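Local coordinates for UDP-glucose 4-epimerase (Brucella ovis, PDB 4WOK), which probably interconverts UDP-glucose and UDP-galactose by inverting the sugar at C4, using a tightly held NAD as the redox cofactor, at residues A20-K29 / L44-W54; L176-D185 / D232-H243. The protein carries 2 engineered substitutions. All coordinates share one frame; numbering follows the deposited sequence. Where two conformers were deposited one is given.

Interaction 1 (A20-K29 / L44-W54); sequences AGFIGSHTAK and LSTGHQSAVRW. With NAD (nicotinamide-adenine-dinucleotide), chain B.
The indole of Trp54 lies sandwiched between two aliphatic groups: over the centre of its six-membered ring sits CB of Lys29, a CH-pi contact of 3.6 Å to the centroid, and on the opposite face Arg53 CB rests nearer the rim. The guanidinium of Arg53 meets Ser50 O at its edge, in plane, through NE. With CG of Lys29 anti to the backbone N (chi1 176°), the chain beyond CB runs on across the indole, putting CD 3.5 Å from Trp54 CZ2; in the conformer described, its ammonium group forms a salt bridge with Asp185. The stack joins helix 22-33 to the loop after strand 37-42, away from the NAD-binding end of this Rossmann-type fold, where the glycine-rich turn and helix start face the same loop.

At that end the two backbones themselves meet. Gly21 and Gly47 stand CA to CA at 4.1 Å; a CB on Gly21 would meet NAD O5B, and one on Gly47 would meet O3B, a case of glycine making room for chain and ligand at once. Beside them His48 N donates to Ala20 O at 3.0 Å, approaching from above the carbonyl plane, while the imidazole of His48 bonds through NE2 to Lys193 O. The methyl of Ala20 touches both Leu44 CD2 and Val52 CG2, and Ala51 covers CB of Ser25.

The cofactor is gripped from both segments. Backbone amides at the start of helix 22-33 take one oxygen of each phosphate, where the helix dipole would probably help to offset the negative charge: Phe22 N to O2A and Ile23 N to O1N. The loop holds the ribose hydroxyl O2B through Thr46 N and Gly47 N. Thr46 OG1, placed between its backbone N and carbonyl carbon (chi1 55°), gives a hydrogen bond of 2.7 Å to NAD O1A.

Interaction 2 (L176-D185 / D232-H243); sequences LRYFNASGAD and DYIHVTDLARAH. With NAD (nicotinamide-adenine-dinucleotide), chain B.
A short parallel pairing of strand 180-182 with strand 230-235, running straight into helix 236-251, forms the nicotinamide end of the cofactor site in this epimerase of the Rossmann-fold family. Asn180 O takes Ile234 N at 2.9 Å, almost in line with its C=O bond; Ile234 O then receives Ser182 N, and Ser182 O receives Val236 N, the first residue of the helix. His235 caps that helix, its ND1 accepting from Thr237 N in the ring plane, while CA of Gly183 packs over one face of the imidazole.

Asn180 reinforces the strand pairing with its side chain. Its CG sits anti to the carbonyl carbon (chi1 -62°), which brings ND2 to Asp232 O at 3.0 Å from above the carbonyl plane and lays the amide beside Tyr233, ND2 over the rim of one ring face. Phe179 CD2 approaches Asp232 CB, and a water bonded to Phe179 N makes a weak bond to OD2 of the same aspartate, whose carboxylate also accepts from Ala301 N.

On the sheet face carrying Ala181 and Ile234, aliphatic groups and rings pack between the helix and segment 176-185. Leu239 CD2 stands over the centre of the Tyr178 ring, 3.6 Å from its centroid, and its sister CD1 presses on Ala181 CB at 3.5 Å, a tight fit. One turn on, Leu176 CD1 is centred over the imidazole of His243, whose ND1 donates to Leu239 O at 2.7 Å; its NE2 and Tyr178 OH both bond to Ser125 OG.

Ala181 N donates to the carboxamide oxygen O7N of NAD at 2.9 Å, Tyr178 CE2 lies against C4N and C5N, and Phe179 O is 3.2 Å from NAD C4N. These contacts are consistent with a carboxamide and ring limited in rotation, probably keeping C4N, the hydride-carrying carbon, in place.

The two interactions show how one dinucleotide can be held by contacts far apart in sequence: interaction 1 binds the adenosine ribose and the phosphates, interaction 2 the nicotinamide, and they lie about 15 Å apart, centre to centre. Helix 22-33 joins them directly. In the conformer described, Lys29 NZ forms a salt bridge of 3.0 Å with Asp185 OD1, linking the far end of the first helix segment to the chain leaving strand 180-182. Nearer the cofactor, Phe22 CZ packs 3.3 Å from Gly183 O, and Ile23 CD1 comes equally close to Tyr178 OH. Ile23 thus serves both parts of the pocket, its amide on a phosphate and its side chain beside the nicotinamide riboside.

Interaction 1 (A20-K29 / L44-W54)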
loop_
_atom_site.group_PDB
_atom_site.type_symbol
_atom_site.label_atom_id
_atom_site.label_comp_id
_atom_site.label_asym_id
_atom_site.label_seq_id
_atom_site.Cartn_x
_atom_site.Cartn_y
_atom_site.Cartn_z
ATOM N N ALA A 20 5.068 -11.394 1.770
ATOM C CA ALA A 20 4.167 -12.257 2.544
ATOM C C ALA A 20 2.991 -11.465 3.128
ATOM O O ALA A 20 2.082 -12.033 3.760
ATOM C CB ALA A 20 4.946 -12.958 3.668
ATOM N N GLY A 21 3.015 -10.151 2.931
ATOM C CA GLY A 21 1.975 -9.282 3.470
ATOM C C GLY A 21 0.792 -9.127 2.523
ATOM O O GLY A 21 0.686 -9.821 1.519
ATOM N N PHE A 22 -0.097 -8.201 2.853
ATOM C CA PHE A 22 -1.339 -7.991 2.109
ATOM C C PHE A 22 -1.081 -7.582 0.642
ATOM O O PHE A 22 -1.381 -8.333 -0.299
ATOM C CB PHE A 22 -2.171 -6.939 2.853
ATOM C CG PHE A 22 -3.438 -6.513 2.143
ATOM C CD1 PHE A 22 -4.281 -7.447 1.551
ATOM C CD2 PHE A 22 -3.803 -5.171 2.116
ATOM C CE1 PHE A 22 -5.456 -7.041 0.902
ATOM C CE2 PHE A 22 -4.965 -4.764 1.485
ATOM C CZ PHE A 22 -5.798 -5.697 0.880
ATOM N N ILE A 23 -0.511 -6.406 0.425
ATOM C CA ILE A 23 -0.313 -5.945 -0.951
ATOM C C ILE A 23 0.779 -6.757 -1.680
ATOM O O ILE A 23 0.671 -7.012 -2.887
ATOM C CB ILE A 23 0.042 -4.442 -0.962
ATOM C CG1 ILE A 23 -1.033 -3.656 -0.200
ATOM C CG2 ILE A 23 0.142 -3.919 -2.364
ATOM C CD1 ILE A 23 -0.652 -2.197 0.047
ATOM N N GLY A 24 1.822 -7.145 -0.951
ATOM C CA GLY A 24 2.942 -7.880 -1.536
ATOM C C GLY A 24 2.516 -9.251 -2.042
ATOM O O GLY A 24 2.945 -9.674 -3.104
ATOM N N SER A 25 1.676 -9.954 -1.282
ATOM C CA SER A 25 1.231 -11.280 -1.706
ATOM C C SER A 25 0.332 -11.169 -2.934
ATOM O O SER A 25 0.442 -11.989 -3.854
ATOM C CB SER A 25 0.505 -12.031 -0.575
ATOM O OG SER A 25 -0.673 -11.347 -0.143
ATOM N N HIS A 26 -0.540 -10.159 -2.974
ATOM C CA HIS A 26 -1.355 -9.949 -4.177
ATOM C C HIS A 26 -0.484 -9.650 -5.400
ATOM O O HIS A 26 -0.801 -10.047 -6.536
ATOM C CB HIS A 26 -2.360 -8.815 -3.968
ATOM C CG HIS A 26 -3.573 -9.223 -3.187
ATOM N ND1 HIS A 26 -3.579 -9.299 -1.814
ATOM C CD2 HIS A 26 -4.818 -9.574 -3.595
ATOM C CE1 HIS A 26 -4.780 -9.687 -1.402
ATOM N NE2 HIS A 26 -5.546 -9.861 -2.462
ATOM N N THR A 27 0.607 -8.933 -5.164
ATOM C CA THR A 27 1.509 -8.566 -6.249
ATOM C C THR A 27 2.296 -9.780 -6.732
ATOM O O THR A 27 2.505 -9.949 -7.937
ATOM C CB THR A 27 2.458 -7.445 -5.799
ATOM O OG1 THR A 27 1.668 -6.299 -5.455
ATOM C CG2 THR A 27 3.462 -7.084 -6.912
ATOM N N ALA A 28 2.716 -10.632 -5.797
ATOM C CA ALA A 28 3.358 -11.904 -6.154
ATOM C C ALA A 28 2.431 -12.781 -7.009
ATOM O O ALA A 28 2.852 -13.346 -8.025
ATOM C CB ALA A 28 3.780 -12.650 -4.894
ATOM N N LYS A 29 1.170 -12.907 -6.594
ATOM C CA LYS A 29 0.182 -13.652 -7.383
ATOM C C LYS A 29 0.098 -13.106 -8.804
ATOM O O LYS A 29 0.090 -13.870 -9.781
ATOM C CB LYS A 29 -1.198 -13.590 -6.709
ATOM C CG LYS A 29 -2.334 -14.252 -7.498
ATOM C CD LYS A 29 -3.624 -14.282 -6.665
ATOM C CE LYS A 29 -4.680 -15.204 -7.257
ATOM N NZ LYS A 29 -5.386 -14.585 -8.407
ATOM N N LEU A 44 8.239 -12.052 8.205
ATOM C CA LEU A 44 6.967 -12.536 8.789
ATOM C C LEU A 44 6.527 -11.809 10.059
ATOM O O LEU A 44 5.697 -12.329 10.822
ATOM C CB LEU A 44 7.038 -14.036 9.076
ATOM C CG LEU A 44 7.424 -14.885 7.857
ATOM C CD1 LEU A 44 7.452 -16.366 8.225
ATOM C CD2 LEU A 44 6.464 -14.633 6.652
ATOM N N SER A 45 7.036 -10.598 10.263
ATOM C CA SER A 45 6.635 -9.799 11.424
ATOM C C SER A 45 5.139 -9.452 11.405
ATOM O O SER A 45 4.473 -9.495 12.443
ATOM C CB SER A 45 7.462 -8.510 11.499
ATOM O OG SER A 45 7.395 -7.791 10.269
ATOM N N THR A 46 4.605 -9.097 10.237
ATOM C CA THR A 46 3.166 -8.820 10.120
ATOM C C THR A 46 2.527 -9.609 8.972
ATOM O O THR A 46 1.298 -9.673 8.864
ATOM C CB THR A 46 2.880 -7.313 9.916
ATOM O OG1 THR A 46 3.611 -6.829 8.785
ATOM C CG2 THR A 46 3.282 -6.524 11.150
ATOM N N GLY A 47 3.368 -10.207 8.130
ATOM C CA GLY A 47 2.903 -11.027 7.021
ATOM C C GLY A 47 2.773 -12.486 7.408
ATOM O O GLY A 47 2.936 -12.846 8.585
ATOM N N HIS A 48 2.509 -13.332 6.415
ATOM C CA HIS A 48 2.119 -14.716 6.673
ATOM C C HIS A 48 2.751 -15.659 5.677
ATOM O O HIS A 48 2.571 -15.509 4.473
ATOM C CB HIS A 48 0.593 -14.851 6.627
ATOM C CG HIS A 48 -0.105 -13.856 7.496
ATOM N ND1 HIS A 48 -0.174 -13.989 8.870
ATOM C CD2 HIS A 48 -0.710 -12.679 7.201
ATOM C CE1 HIS A 48 -0.815 -12.950 9.376
ATOM N NE2 HIS A 48 -1.146 -12.136 8.387
ATOM N N GLN A 49 3.495 -16.627 6.193
ATOM C CA GLN A 49 4.161 -17.613 5.354
ATOM C C GLN A 49 3.178 -18.317 4.424
ATOM O O GLN A 49 3.510 -18.625 3.298
ATOM C CB GLN A 49 4.889 -18.641 6.218
ATOM C CG GLN A 49 5.806 -19.591 5.435
ATOM C CD GLN A 49 6.699 -20.376 6.369
ATOM O OE1 GLN A 49 6.648 -20.189 7.586
ATOM N NE2 GLN A 49 7.521 -21.254 5.815
ATOM N N SER A 50 1.956 -18.552 4.885
ATOM C CA SER A 50 0.958 -19.244 4.070
ATOM C C SER A 50 0.499 -18.425 2.865
ATOM O O SER A 50 -0.166 -18.953 1.972
ATOM C CB SER A 50 -0.268 -19.600 4.914
ATOM O OG SER A 50 -0.828 -18.417 5.446
ATOM N N ALA A 51 0.847 -17.140 2.834
ATOM C CA ALA A 51 0.480 -16.291 1.696
ATOM C C ALA A 51 1.549 -16.330 0.591
ATOM O O ALA A 51 1.414 -15.670 -0.438
ATOM C CB ALA A 51 0.252 -14.853 2.151
ATOM N N VAL A 52 2.619 -17.080 0.820
ATOM C CA VAL A 52 3.687 -17.163 -0.168
ATOM C C VAL A 52 3.434 -18.420 -1.004
ATOM O O VAL A 52 3.965 -19.495 -0.718
ATOM C CB VAL A 52 5.078 -17.185 0.498
ATOM C CG1 VAL A 52 6.180 -17.169 -0.551
ATOM C CG2 VAL A 52 5.246 -15.959 1.432
ATOM N N ARG A 53 2.596 -18.277 -2.027
ATOM C CA ARG A 53 2.083 -19.438 -2.745
ATOM C C ARG A 53 2.530 -19.505 -4.189
ATOM O O ARG A 53 2.155 -20.439 -4.883
ATOM C CB ARG A 53 0.549 -19.452 -2.721
ATOM C CG ARG A 53 -0.036 -19.189 -1.332
ATOM C CD ARG A 53 -1.574 -19.242 -1.344
ATOM N NE ARG A 53 -2.115 -18.730 -0.080
ATOM C CZ ARG A 53 -3.352 -18.264 0.064
ATOM N NH1 ARG A 53 -4.173 -18.245 -0.984
ATOM N NH2 ARG A 53 -3.768 -17.801 1.249
ATOM N N TRP A 54 3.303 -18.527 -4.650
ATOM C CA TRP A 54 3.556 -18.430 -6.097
ATOM C C TRP A 54 5.018 -18.506 -6.501
ATOM O O TRP A 54 5.352 -18.273 -7.660
ATOM C CB TRP A 54 2.936 -17.139 -6.640
ATOM C CG TRP A 54 1.448 -17.214 -6.584
ATOM C CD1 TRP A 54 0.619 -17.746 -7.522
ATOM C CD2 TRP A 54 0.620 -16.809 -5.495
ATOM N NE1 TRP A 54 -0.683 -17.677 -7.094
ATOM C CE2 TRP A 54 -0.710 -17.092 -5.849
ATOM C CE3 TRP A 54 0.873 -16.203 -4.262
ATOM C CZ2 TRP A 54 -1.793 -16.806 -5.012
ATOM C CZ3 TRP A 54 -0.206 -15.917 -3.428
ATOM C CH2 TRP A 54 -1.514 -16.218 -3.809
HETATM P PA NAD B . 1.629 -5.674 5.514
HETATM O O1A NAD B . 2.205 -5.444 6.899
HETATM O O2A NAD B . 0.565 -6.685 5.204
HETATM O O5B NAD B . 2.984 -6.214 4.579
HETATM C C5B NAD B . 4.200 -5.770 5.140
HETATM C C4B NAD B . 5.191 -6.934 4.878
HETATM O O4B NAD B . 6.537 -6.510 5.132
HETATM C C3B NAD B . 4.801 -7.986 5.923
HETATM O O3B NAD B . 4.729 -9.227 5.266
HETATM C C2B NAD B . 5.983 -7.921 6.922
HETATM O O2B NAD B . 6.218 -9.151 7.485
HETATM C C1B NAD B . 7.160 -7.508 5.965
HETATM N N9A NAD B . 8.220 -6.765 6.673
HETATM C C8A NAD B . 8.103 -5.649 7.530
HETATM N N7A NAD B . 9.288 -5.212 7.969
HETATM C C5A NAD B . 10.212 -6.083 7.377
HETATM C C6A NAD B . 11.620 -6.155 7.456
HETATM N N6A NAD B . 12.320 -5.262 8.234
HETATM N N1A NAD B . 12.282 -7.109 6.762
HETATM C C2A NAD B . 11.539 -7.983 6.009
HETATM N N3A NAD B . 10.185 -8.041 5.848
HETATM C C4A NAD B . 9.562 -7.050 6.558
HETATM O O3 NAD B . 1.380 -4.142 5.096
HETATM P PN NAD B . 0.748 -3.876 3.632
HETATM O O1N NAD B . 0.772 -4.973 2.607
HETATM O O2N NAD B . -0.403 -2.973 3.911
HETATM O O5D NAD B . 1.666 -2.600 2.915
HETATM C C5D NAD B . 2.945 -2.939 2.694
HETATM C C4D NAD B . 3.558 -1.750 1.953
HETATM O O4D NAD B . 2.463 -0.910 1.401
HETATM C C3D NAD B . 4.304 -0.850 2.958
HETATM O O3D NAD B . 5.356 -0.283 2.246
HETATM C C2D NAD B . 3.232 0.198 3.276
HETATM O O2D NAD B . 3.722 1.422 3.658
HETATM C C1D NAD B . 2.704 0.388 1.835
HETATM N N1N NAD B . 1.359 1.153 1.907
HETATM C C2N NAD B . 0.248 0.452 2.371
HETATM C C3N NAD B . -0.994 1.136 2.444
HETATM C C7N NAD B . -2.202 0.392 2.946
HETATM O O7N NAD B . -3.303 0.949 2.989
HETATM N N7N NAD B . -2.049 -0.919 3.352
HETATM C C4N NAD B . -1.060 2.479 2.064
HETATM C C5N NAD B . 0.074 3.150 1.607
HETATM C C6N NAD B . 1.299 2.472 1.533
#

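Interaction 2 (L176-D185 / D232-H243)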
loop_
_atom_site.group_PDB
_atom_site.type_symbol
_atom_site.label_atom_id
_atom_site.label_comp_id
_atom_site.label_asym_id
_atom_site.label_seq_id
_atom_site.Cartn_x
_atom_site.Cartn_y
_atom_site.Cartn_z
ATOM N N LEU A 176 5.665 4.663 -5.836
ATOM C CA LEU A 176 4.223 4.641 -6.037
ATOM C C LEU A 176 3.510 5.101 -4.772
ATOM O O LEU A 176 3.644 4.483 -3.713
ATOM C CB LEU A 176 3.758 3.241 -6.441
ATOM C CG LEU A 176 4.334 2.699 -7.756
ATOM C CD1 LEU A 176 3.937 1.239 -7.952
ATOM C CD2 LEU A 176 3.897 3.538 -8.965
ATOM N N ARG A 177 2.757 6.191 -4.898
ATOM C CA ARG A 177 2.086 6.817 -3.767
ATOM C C ARG A 177 0.583 6.543 -3.815
ATOM O O ARG A 177 -0.059 6.732 -4.849
ATOM C CB ARG A 177 2.336 8.336 -3.759
ATOM C CG ARG A 177 3.803 8.754 -3.798
ATOM C CD ARG A 177 3.932 10.275 -3.923
ATOM N NE ARG A 177 5.322 10.722 -4.001
ATOM C CZ ARG A 177 5.716 11.801 -4.681
ATOM N NH1 ARG A 177 4.827 12.537 -5.337
ATOM N NH2 ARG A 177 6.994 12.149 -4.702
ATOM N N TYR A 178 0.021 6.096 -2.697
ATOM C CA TYR A 178 -1.424 5.892 -2.622
ATOM C C TYR A 178 -1.867 6.010 -1.178
ATOM O O TYR A 178 -1.033 6.012 -0.265
ATOM C CB TYR A 178 -1.822 4.536 -3.212
ATOM C CG TYR A 178 -0.997 3.366 -2.694
ATOM C CD1 TYR A 178 0.252 3.064 -3.244
ATOM C CD2 TYR A 178 -1.481 2.557 -1.677
ATOM C CE1 TYR A 178 0.999 2.005 -2.772
ATOM C CE2 TYR A 178 -0.752 1.487 -1.208
ATOM C CZ TYR A 178 0.491 1.218 -1.753
ATOM O OH TYR A 178 1.225 0.153 -1.275
ATOM N N PHE A 179 -3.179 6.114 -0.970
ATOM C CA PHE A 179 -3.712 6.315 0.377
ATOM C C PHE A 179 -4.086 5.017 1.102
ATOM O O PHE A 179 -3.415 4.619 2.059
ATOM C CB PHE A 179 -4.936 7.240 0.326
ATOM C CG PHE A 179 -4.591 8.707 0.356
ATOM C CD1 PHE A 179 -4.063 9.286 1.507
ATOM C CD2 PHE A 179 -4.792 9.507 -0.761
ATOM C CE1 PHE A 179 -3.748 10.637 1.545
ATOM C CE2 PHE A 179 -4.485 10.857 -0.732
ATOM C CZ PHE A 179 -3.961 11.423 0.426
ATOM N N ASN A 180 -5.172 4.380 0.670
ATOM C CA ASN A 180 -5.699 3.215 1.371
ATOM C C ASN A 180 -5.898 2.011 0.479
ATOM O O ASN A 180 -6.775 2.009 -0.386
ATOM C CB ASN A 180 -7.043 3.538 2.037
ATOM C CG ASN A 180 -6.934 4.628 3.081
ATOM O OD1 ASN A 180 -6.306 4.443 4.122
ATOM N ND2 ASN A 180 -7.571 5.765 2.820
ATOM N N ALA A 181 -5.106 0.975 0.724
ATOM C CA ALA A 181 -5.275 -0.299 0.044
ATOM C C ALA A 181 -6.515 -0.989 0.577
ATOM O O ALA A 181 -6.710 -1.054 1.780
ATOM C CB ALA A 181 -4.066 -1.177 0.255
ATOM N N SER A 182 -7.335 -1.536 -0.304
ATOM C CA SER A 182 -8.585 -2.139 0.127
ATOM C C SER A 182 -8.984 -3.312 -0.765
ATOM O O SER A 182 -8.315 -3.610 -1.754
ATOM C CB SER A 182 -9.692 -1.084 0.142
ATOM O OG SER A 182 -9.835 -0.489 -1.136
ATOM N N GLY A 183 -10.085 -3.962 -0.406
ATOM C CA GLY A 183 -10.581 -5.109 -1.137
ATOM C C GLY A 183 -9.691 -6.323 -0.932
ATOM O O GLY A 183 -8.884 -6.381 0.011
ATOM N N ALA A 184 -9.855 -7.302 -1.816
ATOM C CA ALA A 184 -9.058 -8.521 -1.780
ATOM C C ALA A 184 -9.175 -9.191 -3.137
ATOM O O ALA A 184 -9.997 -8.779 -3.960
ATOM C CB ALA A 184 -9.527 -9.454 -0.667
ATOM N N ASP A 185 -8.348 -10.210 -3.372
ATOM C CA ASP A 185 -8.344 -10.893 -4.665
ATOM C C ASP A 185 -9.757 -11.339 -5.049
ATOM O O ASP A 185 -10.495 -11.856 -4.208
ATOM C CB ASP A 185 -7.414 -12.104 -4.654
ATOM C CG ASP A 185 -7.437 -12.841 -5.980
ATOM O OD1 ASP A 185 -6.810 -12.337 -6.937
ATOM O OD2 ASP A 185 -8.114 -13.892 -6.072
ATOM N N ASP A 232 -9.471 8.149 0.370
ATOM C CA ASP A 232 -9.133 7.617 -0.945
ATOM C C ASP A 232 -8.854 6.127 -0.869
ATOM O O ASP A 232 -7.938 5.704 -0.157
ATOM C CB ASP A 232 -7.917 8.359 -1.490
ATOM C CG ASP A 232 -7.716 8.155 -2.969
ATOM O OD1 ASP A 232 -8.445 7.349 -3.583
ATOM O OD2 ASP A 232 -6.817 8.816 -3.519
ATOM N N TYR A 233 -9.630 5.331 -1.592
ATOM C CA TYR A 233 -9.480 3.879 -1.517
ATOM C C TYR A 233 -9.162 3.259 -2.868
ATOM O O TYR A 233 -9.810 3.555 -3.864
ATOM C CB TYR A 233 -10.748 3.246 -0.937
ATOM C CG TYR A 233 -11.085 3.806 0.428
ATOM C CD1 TYR A 233 -11.864 4.951 0.557
ATOM C CD2 TYR A 233 -10.592 3.215 1.584
ATOM C CE1 TYR A 233 -12.156 5.481 1.800
ATOM C CE2 TYR A 233 -10.876 3.741 2.833
ATOM C CZ TYR A 233 -11.658 4.874 2.932
ATOM O OH TYR A 233 -11.939 5.407 4.170
ATOM N N ILE A 234 -8.161 2.390 -2.896
ATOM C CA ILE A 234 -7.805 1.703 -4.130
ATOM C C ILE A 234 -7.716 0.200 -3.879
ATOM O O ILE A 234 -7.157 -0.249 -2.874
ATOM C CB ILE A 234 -6.474 2.247 -4.725
ATOM C CG1 ILE A 234 -6.062 1.447 -5.964
ATOM C CG2 ILE A 234 -5.349 2.236 -3.694
ATOM C CD1 ILE A 234 -4.964 2.122 -6.787
ATOM N N HIS A 235 -8.289 -0.574 -4.792
ATOM C CA HIS A 235 -8.303 -2.022 -4.677
ATOM C C HIS A 235 -6.895 -2.599 -4.770
ATOM O O HIS A 235 -6.100 -2.195 -5.624
ATOM C CB HIS A 235 -9.194 -2.622 -5.764
ATOM C CG HIS A 235 -9.595 -4.037 -5.498
ATOM N ND1 HIS A 235 -8.716 -5.091 -5.605
ATOM C CD2 HIS A 235 -10.781 -4.571 -5.116
ATOM C CE1 HIS A 235 -9.345 -6.216 -5.313
ATOM N NE2 HIS A 235 -10.600 -5.929 -5.014
ATOM N N VAL A 236 -6.604 -3.568 -3.912
ATOM C CA VAL A 236 -5.264 -4.142 -3.824
ATOM C C VAL A 236 -4.818 -4.813 -5.137
ATOM O O VAL A 236 -3.622 -4.847 -5.465
ATOM C CB VAL A 236 -5.194 -5.153 -2.660
ATOM C CG1 VAL A 236 -6.208 -6.276 -2.866
ATOM C CG2 VAL A 236 -3.777 -5.696 -2.482
ATOM N N THR A 237 -5.769 -5.342 -5.899
ATOM C CA THR A 237 -5.414 -5.944 -7.183
ATOM C C THR A 237 -4.959 -4.870 -8.162
ATOM O O THR A 237 -4.033 -5.092 -8.953
ATOM C CB THR A 237 -6.582 -6.743 -7.780
ATOM O OG1 THR A 237 -6.955 -7.774 -6.858
ATOM C CG2 THR A 237 -6.168 -7.386 -9.102
ATOM N N ASP A 238 -5.607 -3.707 -8.113
ATOM C CA ASP A 238 -5.164 -2.558 -8.895
ATOM C C ASP A 238 -3.755 -2.139 -8.467
ATOM O O ASP A 238 -2.934 -1.764 -9.299
ATOM C CB ASP A 238 -6.132 -1.382 -8.746
ATOM C CG ASP A 238 -7.332 -1.481 -9.691
ATOM O OD1 ASP A 238 -7.145 -1.956 -10.835
ATOM O OD2 ASP A 238 -8.453 -1.086 -9.287
ATOM N N LEU A 239 -3.477 -2.198 -7.170
ATOM C CA LEU A 239 -2.125 -1.882 -6.687
ATOM C C LEU A 239 -1.123 -2.882 -7.238
ATOM O O LEU A 239 -0.046 -2.495 -7.686
ATOM C CB LEU A 239 -2.073 -1.857 -5.150
ATOM C CG LEU A 239 -2.765 -0.653 -4.512
ATOM C CD1 LEU A 239 -2.871 -0.840 -3.012
ATOM C CD2 LEU A 239 -2.047 0.643 -4.852
ATOM N N ALA A 240 -1.475 -4.164 -7.202
ATOM C CA ALA A 240 -0.624 -5.197 -7.791
ATOM C C ALA A 240 -0.334 -4.871 -9.257
ATOM O O ALA A 240 0.818 -4.850 -9.685
ATOM C CB ALA A 240 -1.277 -6.566 -7.670
ATOM N N ARG A 241 -1.391 -4.582 -10.009
ATOM C CA ARG A 241 -1.242 -4.236 -11.425
ATOM C C ARG A 241 -0.240 -3.092 -11.640
ATOM O O ARG A 241 0.649 -3.190 -12.490
ATOM C CB ARG A 241 -2.605 -3.866 -12.027
ATOM C CG ARG A 241 -3.619 -5.016 -12.040
ATOM C CD ARG A 241 -4.965 -4.597 -12.686
ATOM N NE ARG A 241 -4.749 -3.883 -13.944
ATOM C CZ ARG A 241 -5.050 -2.603 -14.140
ATOM N NH1 ARG A 241 -5.620 -1.896 -13.174
ATOM N NH2 ARG A 241 -4.798 -2.034 -15.312
ATOM N N ALA A 242 -0.372 -2.021 -10.864
ATOM C CA ALA A 242 0.494 -0.856 -11.038
ATOM C C ALA A 242 1.959 -1.157 -10.704
ATOM O O ALA A 242 2.872 -0.649 -11.359
ATOM C CB ALA A 242 0.005 0.282 -10.191
ATOM N N HIS A 243 2.188 -1.958 -9.670
ATOM C CA HIS A 243 3.560 -2.273 -9.283
ATOM C C HIS A 243 4.220 -3.110 -10.363
ATOM O O HIS A 243 5.419 -2.966 -10.625
ATOM C CB HIS A 243 3.599 -2.997 -7.939
ATOM C CG HIS A 243 3.372 -2.101 -6.761
ATOM N ND1 HIS A 243 2.159 -1.494 -6.508
ATOM C CD2 HIS A 243 4.204 -1.711 -5.763
ATOM C CE1 HIS A 243 2.254 -0.771 -5.401
ATOM N NE2 HIS A 243 3.483 -0.887 -4.928
HETATM P PA NAD B . 1.629 -5.674 5.514
HETATM O O1A NAD B . 2.205 -5.444 6.899
HETATM O O2A NAD B . 0.565 -6.685 5.204
HETATM O O5B NAD B . 2.984 -6.214 4.579
HETATM C C5B NAD B . 4.200 -5.770 5.140
HETATM C C4B NAD B . 5.191 -6.934 4.878
HETATM O O4B NAD B . 6.537 -6.510 5.132
HETATM C C3B NAD B . 4.801 -7.986 5.923
HETATM O O3B NAD B . 4.729 -9.227 5.266
HETATM C C2B NAD B . 5.983 -7.921 6.922
HETATM O O2B NAD B . 6.218 -9.151 7.485
HETATM C C1B NAD B . 7.160 -7.508 5.965
HETATM N N9A NAD B . 8.220 -6.765 6.673
HETATM C C8A NAD B . 8.103 -5.649 7.530
HETATM N N7A NAD B . 9.288 -5.212 7.969
HETATM C C5A NAD B . 10.212 -6.083 7.377
HETATM C C6A NAD B . 11.620 -6.155 7.456
HETATM N N6A NAD B . 12.320 -5.262 8.234
HETATM N N1A NAD B . 12.282 -7.109 6.762
HETATM C C2A NAD B . 11.539 -7.983 6.009
HETATM N N3A NAD B . 10.185 -8.041 5.848
HETATM C C4A NAD B . 9.562 -7.050 6.558
HETATM O O3 NAD B . 1.380 -4.142 5.096
HETATM P PN NAD B . 0.748 -3.876 3.632
HETATM O O1N NAD B . 0.772 -4.973 2.607
HETATM O O2N NAD B . -0.403 -2.973 3.911
HETATM O O5D NAD B . 1.666 -2.600 2.915
HETATM C C5D NAD B . 2.945 -2.939 2.694
HETATM C C4D NAD B . 3.558 -1.750 1.953
HETATM O O4D NAD B . 2.463 -0.910 1.401
HETATM C C3D NAD B . 4.304 -0.850 2.958
HETATM O O3D NAD B . 5.356 -0.283 2.246
HETATM C C2D NAD B . 3.232 0.198 3.276
HETATM O O2D NAD B . 3.722 1.422 3.658
HETATM C C1D NAD B . 2.704 0.388 1.835
HETATM N N1N NAD B . 1.359 1.153 1.907
HETATM C C2N NAD B . 0.248 0.452 2.371
HETATM C C3N NAD B . -0.994 1.136 2.444
HETATM C C7N NAD B . -2.202 0.392 2.946
HETATM O O7N NAD B . -3.303 0.949 2.989
HETATM N N7N NAD B . -2.049 -0.919 3.352
HETATM C C4N NAD B . -1.060 2.479 2.064
HETATM C C5N NAD B . 0.074 3.150 1.607
HETATM C C6N NAD B . 1.299 2.472 1.533
HETATM O O HOH W 1 -4.713 6.594 -3.117
HETATM O O HOH W 2 -5.511 -10.056 -6.918
#